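Local coordinates for GH3 beta-N-acetylglucosaminidase (PDB 6K5J), which cleaves terminal non-reducing beta-linked N-acetylglucosamine from its substrates, as a glycoside hydrolase of family 3, at residues K388-V393 with Y415-A420; N425-G430 with Q442-Q447; V451-Y456 with E469-K474. All coordinates share one frame; numbering follows the deposited sequence.

Interaction 1 of 3, residues K388-V393 with Y415-A420; sequences KPVLVV and YWLKSA
Val390 and Leu417 mark the closest backbone approach between strand segment 388-393 and helix segment 415-420, with their CA atoms 9.0 Å apart. That spacing leaves room for one layer of side chains between strand and helix. Leu417 fills it from the helix side. Its CG lies anti to its own carbonyl carbon (chi1 -73°), and the extended second torsion carries CD1 out toward the strand. There CD1 meets two valines, Val390 and Val392, with Leu391 between them, on the same face of the strand. The nearer is Val392, whose CG2 lies 3.9 Å from Leu417 CD1. These two side chains meet at an oblique angle. Val390 is looser, with its CG1 4.5 Å from the same CD1 atom. No hydrogen bond joins the segments. The contact is purely apolar, and all three residues are buried.

Two residues further on along the helix, Ser419 OG bonds back to Trp416 O at 2.9 Å.

The contact belongs to the beta-alpha-beta unit made of strand 390-396, helix 413-419 and strand 424-430. Val390 and Val392 bond through their backbones to Asn425 of strand 424-430, while Leu391 pairs with Val452 of strand 450-455. Leu417 also touches Val424, and on the helix 507-517 side it packs against Ala514.

Interaction 2 of 3, residues N425-G430 with Q442-Q447; sequences NEQTIG and QELSGQ
Leu444 of helix 435-447 lies across Asn425 and Gln427 of strand 424-430. This is helix-on-sheet packing in an alpha/beta domain, at the edge strand of a mixed sheet. The nearest CA atoms, those of Asn425 and Leu444, are 9.2 Å apart. The tight part is at Gln427. Its chain bends at chi2 (-68°), which brings the aliphatic CG to 3.6 Å from Leu444 CD1. The same methyl also meets the amide end, with Gln427 CD 3.8 Å from Leu444 CD1. Both polar side chains cross the leucine at about a right angle.

The looser part is at Asn425, which faces the other leucine branch. Its ND2 is 3.9 Å from Leu444 CD2. All three touching residues are partly exposed, and two of them are amides, unlike the valines in the middle of the sheet. Exposed Glu443 and Gln447 mark the solvent side of the helix. On its inner side, Ser445 is buried and its OG bonds to Lys474 NZ. Further along the strand, Ile429 packs on Ile441 and Leu467.

The two amides are tied to each other along the strand. This bond limits how far either group can turn beside the leucine. Gln427 NE2 donates to Asn425 OD1 at 2.8 Å, nearly straight at 163°, in the carbonyl plane and on a lone pair.

Interaction 3 of 3, residues V451-Y456 with E469-K474; sequences VVVVSY and EALAAK
Val453 and Leu471 make the closest contact here, with Val453 CG2 3.7 Å from Leu471 CD1. The two side chains cross at a slant. Val451, two residues earlier on the strand, reaches the same methyl with its CG1, 4.3 Å from Leu471 CD1. One leucine branch thus serves both valines. There is no polar bond across the segments, and all three residues are buried.

The torsions explain the fit. In Val453, CG1 lies anti to the backbone N (chi1 178°), which leaves CG2 beside that N and turned to the leucine. Leu471 has CG anti to its carbonyl carbon, and the extended second torsion (171°) carries CD1 toward Val453. The backbones come nearest at Val451 and Leu471, whose CA atoms are 8.5 Å apart. On the helix side, Lys474 N bonds to Leu471 O at 3.2 Å, a backbone bond that ties the end of the segment to the leucine.

The next shell comes from helix 435-447, where Ser445 touches both Val451 and Leu471, and Ile441 adds to the cover of Leu471.

Strand 450-455, helix 462-472 and strand 478-483 form a beta-alpha-beta unit. Val451 and Val453 bond through their backbones to Ile480, and their side chains touch Leu479. On the other edge, Val452 bonds to Val393 of strand 390-396.

How the interactions relate
The three contacts follow one another along the chain, each closing before the next opens. All share one mixed six-stranded sheet. Strand 390-396 lies between strands 424-430 and 450-455, so interaction 1 touches both others through backbone pairing. Centres of interactions 1 and 2 are about 12 Å apart, of 1 and 3 about 15 Å, and of 2 and 3 about 10 Å. Interactions 2 and 3 also meet between helices 435-447 and 462-472. All three centres lie 28 to 31 Å from the chain centre. Helix 413-419 packs on one face of the sheet, and helices 435-447 and 462-472 on the opposite face, giving a three-layer alpha/beta/alpha sandwich.

Interaction 1 of 3, residues K388-V393 with Y415-A420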
loop_
_atom_site.group_PDB
_atom_site.type_symbol
_atom_site.label_atom_id
_atom_site.label_comp_id
_atom_site.label_asym_id
_atom_site.label_seq_id
_atom_site.Cartn_x
_atom_site.Cartn_y
_atom_site.Cartn_z
ATOM N N LYS A 388 -28.878 -5.664 25.441
ATOM C CA LYS A 388 -29.134 -4.253 25.230
ATOM C C LYS A 388 -28.771 -3.863 23.800
ATOM O O LYS A 388 -27.901 -4.494 23.186
ATOM C CB LYS A 388 -28.328 -3.398 26.216
ATOM C CG LYS A 388 -28.718 -3.574 27.674
ATOM C CD LYS A 388 -27.735 -2.844 28.574
ATOM C CE LYS A 388 -28.413 -2.302 29.826
ATOM N NZ LYS A 388 -29.010 -3.381 30.659
ATOM N N PRO A 389 -29.414 -2.834 23.245
ATOM C CA PRO A 389 -29.054 -2.379 21.897
ATOM C C PRO A 389 -27.634 -1.838 21.867
ATOM O O PRO A 389 -27.062 -1.449 22.887
ATOM C CB PRO A 389 -30.068 -1.262 21.602
ATOM C CG PRO A 389 -31.105 -1.361 22.692
ATOM C CD PRO A 389 -30.418 -1.958 23.868
ATOM N N VAL A 390 -27.074 -1.804 20.665
ATOM C CA VAL A 390 -25.724 -1.305 20.439
ATOM C C VAL A 390 -25.784 -0.282 19.315
ATOM O O VAL A 390 -26.298 -0.573 18.229
ATOM C CB VAL A 390 -24.752 -2.443 20.073
ATOM C CG1 VAL A 390 -23.307 -1.922 19.992
ATOM C CG2 VAL A 390 -24.859 -3.589 21.075
ATOM N N LEU A 391 -25.272 0.910 19.575
ATOM C CA LEU A 391 -25.105 1.912 18.536
ATOM C C LEU A 391 -23.683 1.808 17.997
ATOM O O LEU A 391 -22.720 2.014 18.739
ATOM C CB LEU A 391 -25.373 3.311 19.082
ATOM C CG LEU A 391 -25.088 4.431 18.073
ATOM C CD1 LEU A 391 -26.056 4.357 16.870
ATOM C CD2 LEU A 391 -25.145 5.786 18.743
ATOM N N VAL A 392 -23.547 1.480 16.719
ATOM C CA VAL A 392 -22.248 1.453 16.058
ATOM C C VAL A 392 -22.151 2.665 15.142
ATOM O O VAL A 392 -23.017 2.873 14.280
ATOM C CB VAL A 392 -22.033 0.152 15.267
ATOM C CG1 VAL A 392 -20.676 0.200 14.526
ATOM C CG2 VAL A 392 -22.110 -1.061 16.203
ATOM N N VAL A 393 -21.105 3.462 15.328
ATOM C CA VAL A 393 -20.825 4.612 14.477
ATOM C C VAL A 393 -19.762 4.198 13.467
ATOM O O VAL A 393 -18.633 3.864 13.842
ATOM C CB VAL A 393 -20.377 5.825 15.307
ATOM C CG1 VAL A 393 -20.257 7.060 14.422
ATOM C CG2 VAL A 393 -21.372 6.082 16.434
ATOM N N TYR A 415 -22.294 -5.259 10.692
ATOM C CA TYR A 415 -22.592 -6.503 9.988
ATOM C C TYR A 415 -22.237 -7.722 10.835
ATOM O O TYR A 415 -23.045 -8.645 10.995
ATOM C CB TYR A 415 -21.837 -6.523 8.657
ATOM C CG TYR A 415 -21.879 -7.849 7.910
ATOM C CD1 TYR A 415 -22.898 -8.126 6.995
ATOM C CD2 TYR A 415 -20.897 -8.816 8.116
ATOM C CE1 TYR A 415 -22.936 -9.337 6.311
ATOM C CE2 TYR A 415 -20.918 -10.020 7.437
ATOM C CZ TYR A 415 -21.942 -10.274 6.534
ATOM O OH TYR A 415 -21.967 -11.470 5.862
ATOM N N TRP A 416 -21.027 -7.744 11.398
ATOM C CA TRP A 416 -20.622 -8.924 12.160
ATOM C C TRP A 416 -21.346 -9.006 13.499
ATOM O O TRP A 416 -21.678 -10.103 13.964
ATOM C CB TRP A 416 -19.108 -8.928 12.360
ATOM C CG TRP A 416 -18.377 -9.147 11.077
ATOM C CD1 TRP A 416 -17.664 -8.226 10.378
ATOM C CD2 TRP A 416 -18.301 -10.365 10.334
ATOM N NE1 TRP A 416 -17.136 -8.794 9.241
ATOM C CE2 TRP A 416 -17.513 -10.110 9.193
ATOM C CE3 TRP A 416 -18.815 -11.651 10.527
ATOM C CZ2 TRP A 416 -17.218 -11.099 8.251
ATOM C CZ3 TRP A 416 -18.535 -12.626 9.591
ATOM C CH2 TRP A 416 -17.742 -12.344 8.464
ATOM N N LEU A 417 -21.578 -7.869 14.152
ATOM C CA LEU A 417 -22.326 -7.918 15.403
ATOM C C LEU A 417 -23.742 -8.421 15.159
ATOM O O LEU A 417 -24.266 -9.231 15.935
ATOM C CB LEU A 417 -22.338 -6.547 16.068
ATOM C CG LEU A 417 -21.026 -6.101 16.714
ATOM C CD1 LEU A 417 -21.170 -4.693 17.236
ATOM C CD2 LEU A 417 -20.612 -7.056 17.839
ATOM N N LYS A 418 -24.367 -7.960 14.071
ATOM C CA LYS A 418 -25.686 -8.455 13.692
ATOM C C LYS A 418 -25.662 -9.955 13.432
ATOM O O LYS A 418 -26.582 -10.681 13.833
ATOM C CB LYS A 418 -26.177 -7.708 12.451
ATOM C CG LYS A 418 -26.741 -6.339 12.748
ATOM C CD LYS A 418 -27.111 -5.597 11.457
ATOM C CE LYS A 418 -27.582 -4.184 11.770
ATOM N NZ LYS A 418 -27.529 -3.288 10.572
ATOM N N SER A 419 -24.620 -10.446 12.764
ATOM C CA SER A 419 -24.563 -11.877 12.507
ATOM C C SER A 419 -24.434 -12.679 13.795
ATOM O O SER A 419 -24.798 -13.860 13.818
ATOM C CB SER A 419 -23.413 -12.194 11.543
ATOM O OG SER A 419 -22.208 -12.434 12.252
ATOM N N ALA A 420 -23.948 -12.067 14.870
ATOM C CA ALA A 420 -23.835 -12.737 16.154
ATOM C C ALA A 420 -25.113 -12.645 16.977
ATOM O O ALA A 420 -25.147 -13.162 18.097
ATOM C CB ALA A 420 -22.667 -12.156 16.950
#

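Interaction 2 of 3, residues N425-G430 with Q442-Q447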
loop_
_atom_site.group_PDB
_atom_site.type_symbol
_atom_site.label_atom_id
_atom_site.label_comp_id
_atom_site.label_asym_id
_atom_site.label_seq_id
_atom_site.Cartn_x
_atom_site.Cartn_y
_atom_site.Cartn_z
ATOM N N ASN A 425 -27.896 -0.765 15.899
ATOM C CA ASN A 425 -28.191 0.394 15.069
ATOM C C ASN A 425 -26.849 0.897 14.540
ATOM O O ASN A 425 -26.097 1.533 15.278
ATOM C CB ASN A 425 -28.915 1.462 15.886
ATOM C CG ASN A 425 -29.361 2.645 15.044
ATOM O OD1 ASN A 425 -28.858 2.866 13.945
ATOM N ND2 ASN A 425 -30.331 3.403 15.554
ATOM N N GLU A 426 -26.538 0.612 13.269
ATOM C CA GLU A 426 -25.295 1.089 12.661
ATOM C C GLU A 426 -25.545 2.353 11.845
ATOM O O GLU A 426 -26.267 2.323 10.840
ATOM C CB GLU A 426 -24.642 0.031 11.776
ATOM C CG GLU A 426 -23.258 0.467 11.299
ATOM C CD GLU A 426 -22.426 -0.687 10.772
ATOM O OE1 GLU A 426 -22.872 -1.359 9.815
ATOM O OE2 GLU A 426 -21.331 -0.932 11.333
ATOM N N GLN A 427 -24.911 3.446 12.256
ATOM C CA GLN A 427 -25.030 4.741 11.603
ATOM C C GLN A 427 -23.730 5.053 10.874
ATOM O O GLN A 427 -22.663 5.100 11.495
ATOM C CB GLN A 427 -25.336 5.831 12.627
ATOM C CG GLN A 427 -26.718 5.708 13.260
ATOM C CD GLN A 427 -27.828 5.990 12.265
ATOM O OE1 GLN A 427 -27.705 6.884 11.429
ATOM N NE2 GLN A 427 -28.912 5.219 12.340
ATOM N N THR A 428 -23.818 5.270 9.567
ATOM C CA THR A 428 -22.647 5.615 8.772
ATOM C C THR A 428 -22.480 7.124 8.727
ATOM O O THR A 428 -23.424 7.853 8.404
ATOM C CB THR A 428 -22.759 5.061 7.356
ATOM O OG1 THR A 428 -22.845 3.640 7.418
ATOM C CG2 THR A 428 -21.532 5.461 6.523
ATOM N N ILE A 429 -21.278 7.591 9.050
ATOM C CA ILE A 429 -20.957 9.009 9.021
ATOM C C ILE A 429 -19.667 9.195 8.231
ATOM O O ILE A 429 -18.923 8.248 7.975
ATOM C CB ILE A 429 -20.825 9.609 10.435
ATOM C CG1 ILE A 429 -19.587 9.051 11.144
ATOM C CG2 ILE A 429 -22.106 9.352 11.239
ATOM C CD1 ILE A 429 -19.211 9.804 12.426
ATOM N N GLY A 430 -19.420 10.432 7.819
ATOM C CA GLY A 430 -18.202 10.728 7.099
ATOM C C GLY A 430 -16.998 10.750 8.019
ATOM O O GLY A 430 -17.101 11.033 9.216
ATOM N N GLN A 442 -25.091 12.225 18.547
ATOM C CA GLN A 442 -25.275 12.637 19.934
ATOM C C GLN A 442 -26.695 12.356 20.404
ATOM O O GLN A 442 -26.910 11.951 21.551
ATOM C CB GLN A 442 -24.931 14.118 20.098
ATOM C CG GLN A 442 -23.493 14.451 19.718
ATOM C CD GLN A 442 -22.786 15.302 20.747
ATOM O OE1 GLN A 442 -22.974 15.124 21.950
ATOM N NE2 GLN A 442 -21.957 16.234 20.279
ATOM N N GLU A 443 -27.674 12.531 19.518
ATOM C CA GLU A 443 -29.061 12.265 19.878
ATOM C C GLU A 443 -29.300 10.777 20.104
ATOM O O GLU A 443 -29.898 10.380 21.110
ATOM C CB GLU A 443 -29.993 12.797 18.791
ATOM C CG GLU A 443 -31.465 12.800 19.183
ATOM C CD GLU A 443 -32.386 12.525 18.009
ATOM O OE1 GLU A 443 -32.683 11.341 17.741
ATOM O OE2 GLU A 443 -32.816 13.498 17.355
ATOM N N LEU A 444 -28.849 9.935 19.172
ATOM C CA LEU A 444 -29.067 8.499 19.322
ATOM C C LEU A 444 -28.346 7.947 20.547
ATOM O O LEU A 444 -28.800 6.964 21.144
ATOM C CB LEU A 444 -28.618 7.766 18.059
ATOM C CG LEU A 444 -29.565 7.871 16.865
ATOM C CD1 LEU A 444 -28.853 7.481 15.572
ATOM C CD2 LEU A 444 -30.798 7.008 17.089
ATOM N N SER A 445 -27.229 8.562 20.942
ATOM C CA SER A 445 -26.521 8.119 22.137
ATOM C C SER A 445 -27.314 8.404 23.405
ATOM O O SER A 445 -27.057 7.774 24.437
ATOM C CB SER A 445 -25.144 8.780 22.225
ATOM O OG SER A 445 -25.244 10.166 22.503
ATOM N N GLY A 446 -28.262 9.343 23.354
ATOM C CA GLY A 446 -29.176 9.517 24.470
ATOM C C GLY A 446 -30.223 8.428 24.559
ATOM O O GLY A 446 -30.810 8.225 25.627
ATOM N N GLN A 447 -30.463 7.716 23.463
ATOM C CA GLN A 447 -31.435 6.634 23.452
ATOM C C GLN A 447 -30.802 5.253 23.504
ATOM O O GLN A 447 -31.478 4.298 23.900
ATOM C CB GLN A 447 -32.324 6.740 22.207
ATOM C CG GLN A 447 -32.792 8.166 21.920
ATOM C CD GLN A 447 -33.386 8.319 20.531
ATOM O OE1 GLN A 447 -33.780 7.338 19.898
ATOM N NE2 GLN A 447 -33.453 9.557 20.050
#

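Interaction 3 of 3, residues V451-Y456 with E469-K474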
loop_
_atom_site.group_PDB
_atom_site.type_symbol
_atom_site.label_atom_id
_atom_site.label_comp_id
_atom_site.label_asym_id
_atom_site.label_seq_id
_atom_site.Cartn_x
_atom_site.Cartn_y
_atom_site.Cartn_z
ATOM N N VAL A 451 -22.438 2.348 23.070
ATOM C CA VAL A 451 -21.962 2.976 21.843
ATOM C C VAL A 451 -20.566 2.454 21.521
ATOM O O VAL A 451 -19.678 2.476 22.380
ATOM C CB VAL A 451 -21.944 4.511 21.957
ATOM C CG1 VAL A 451 -21.460 5.123 20.642
ATOM C CG2 VAL A 451 -23.344 5.042 22.315
ATOM N N VAL A 452 -20.382 1.977 20.292
ATOM C CA VAL A 452 -19.063 1.666 19.748
ATOM C C VAL A 452 -18.814 2.611 18.585
ATOM O O VAL A 452 -19.499 2.528 17.557
ATOM C CB VAL A 452 -18.941 0.211 19.266
ATOM C CG1 VAL A 452 -17.500 -0.050 18.779
ATOM C CG2 VAL A 452 -19.343 -0.784 20.348
ATOM N N VAL A 453 -17.822 3.479 18.718
ATOM C CA VAL A 453 -17.381 4.286 17.588
ATOM C C VAL A 453 -16.196 3.590 16.945
ATOM O O VAL A 453 -15.185 3.325 17.610
ATOM C CB VAL A 453 -17.000 5.712 18.003
ATOM C CG1 VAL A 453 -16.499 6.480 16.771
ATOM C CG2 VAL A 453 -18.183 6.408 18.629
ATOM N N VAL A 454 -16.326 3.284 15.662
ATOM C CA VAL A 454 -15.181 2.899 14.851
ATOM C C VAL A 454 -14.548 4.197 14.359
ATOM O O VAL A 454 -15.168 4.956 13.610
ATOM C CB VAL A 454 -15.595 1.986 13.692
ATOM C CG1 VAL A 454 -14.390 1.652 12.837
ATOM C CG2 VAL A 454 -16.213 0.699 14.226
ATOM N N SER A 455 -13.332 4.489 14.823
ATOM C CA SER A 455 -12.651 5.690 14.367
ATOM C C SER A 455 -11.814 5.382 13.125
ATOM O O SER A 455 -11.456 4.237 12.844
ATOM C CB SER A 455 -11.780 6.297 15.477
ATOM O OG SER A 455 -10.636 5.509 15.773
ATOM N N TYR A 456 -11.531 6.431 12.359
ATOM C CA TYR A 456 -10.803 6.284 11.101
ATOM C C TYR A 456 -9.935 7.530 10.951
ATOM O O TYR A 456 -10.416 8.579 10.511
ATOM C CB TYR A 456 -11.770 6.098 9.935
ATOM C CG TYR A 456 -11.129 5.775 8.599
ATOM C CD1 TYR A 456 -10.425 6.739 7.892
ATOM C CD2 TYR A 456 -11.252 4.509 8.034
ATOM C CE1 TYR A 456 -9.840 6.446 6.663
ATOM C CE2 TYR A 456 -10.681 4.215 6.801
ATOM C CZ TYR A 456 -9.982 5.184 6.125
ATOM O OH TYR A 456 -9.417 4.891 4.905
ATOM N N GLU A 469 -14.814 12.552 21.675
ATOM C CA GLU A 469 -14.576 13.124 22.997
ATOM C C GLU A 469 -15.875 13.583 23.653
ATOM O O GLU A 469 -16.020 13.485 24.877
ATOM C CB GLU A 469 -13.580 14.285 22.897
ATOM C CG GLU A 469 -12.111 13.840 22.839
ATOM C CD GLU A 469 -11.580 13.364 24.180
ATOM O OE1 GLU A 469 -11.411 14.209 25.090
ATOM O OE2 GLU A 469 -11.332 12.146 24.336
ATOM N N ALA A 470 -16.833 14.062 22.858
ATOM C CA ALA A 470 -18.131 14.450 23.408
ATOM C C ALA A 470 -18.872 13.240 23.963
ATOM O O ALA A 470 -19.403 13.276 25.082
ATOM C CB ALA A 470 -18.966 15.149 22.332
ATOM N N LEU A 471 -18.907 12.151 23.190
ATOM C CA LEU A 471 -19.550 10.929 23.657
ATOM C C LEU A 471 -18.852 10.387 24.892
ATOM O O LEU A 471 -19.498 9.826 25.786
ATOM C CB LEU A 471 -19.557 9.878 22.546
ATOM C CG LEU A 471 -20.358 10.197 21.291
ATOM C CD1 LEU A 471 -20.087 9.168 20.192
ATOM C CD2 LEU A 471 -21.844 10.217 21.636
ATOM N N ALA A 472 -17.528 10.538 24.955
ATOM C CA ALA A 472 -16.766 10.041 26.091
ATOM C C ALA A 472 -17.084 10.802 27.366
ATOM O O ALA A 472 -16.878 10.265 28.460
ATOM C CB ALA A 472 -15.260 10.121 25.801
ATOM N N ALA A 473 -17.579 12.031 27.247
ATOM C CA ALA A 473 -17.919 12.851 28.402
ATOM C C ALA A 473 -19.351 12.648 28.886
ATOM O O ALA A 473 -19.711 13.178 29.943
ATOM C CB ALA A 473 -17.693 14.331 28.077
ATOM N N LYS A 474 -20.173 11.903 28.152
ATOM C CA LYS A 474 -21.560 11.683 28.561
ATOM C C LYS A 474 -21.626 10.598 29.630
ATOM O O LYS A 474 -21.291 9.444 29.347
ATOM C CB LYS A 474 -22.415 11.297 27.362
ATOM C CG LYS A 474 -22.522 12.394 26.311
ATOM C CD LYS A 474 -23.478 12.020 25.187
ATOM C CE LYS A 474 -24.872 11.713 25.711
ATOM N NZ LYS A 474 -25.935 12.106 24.742
#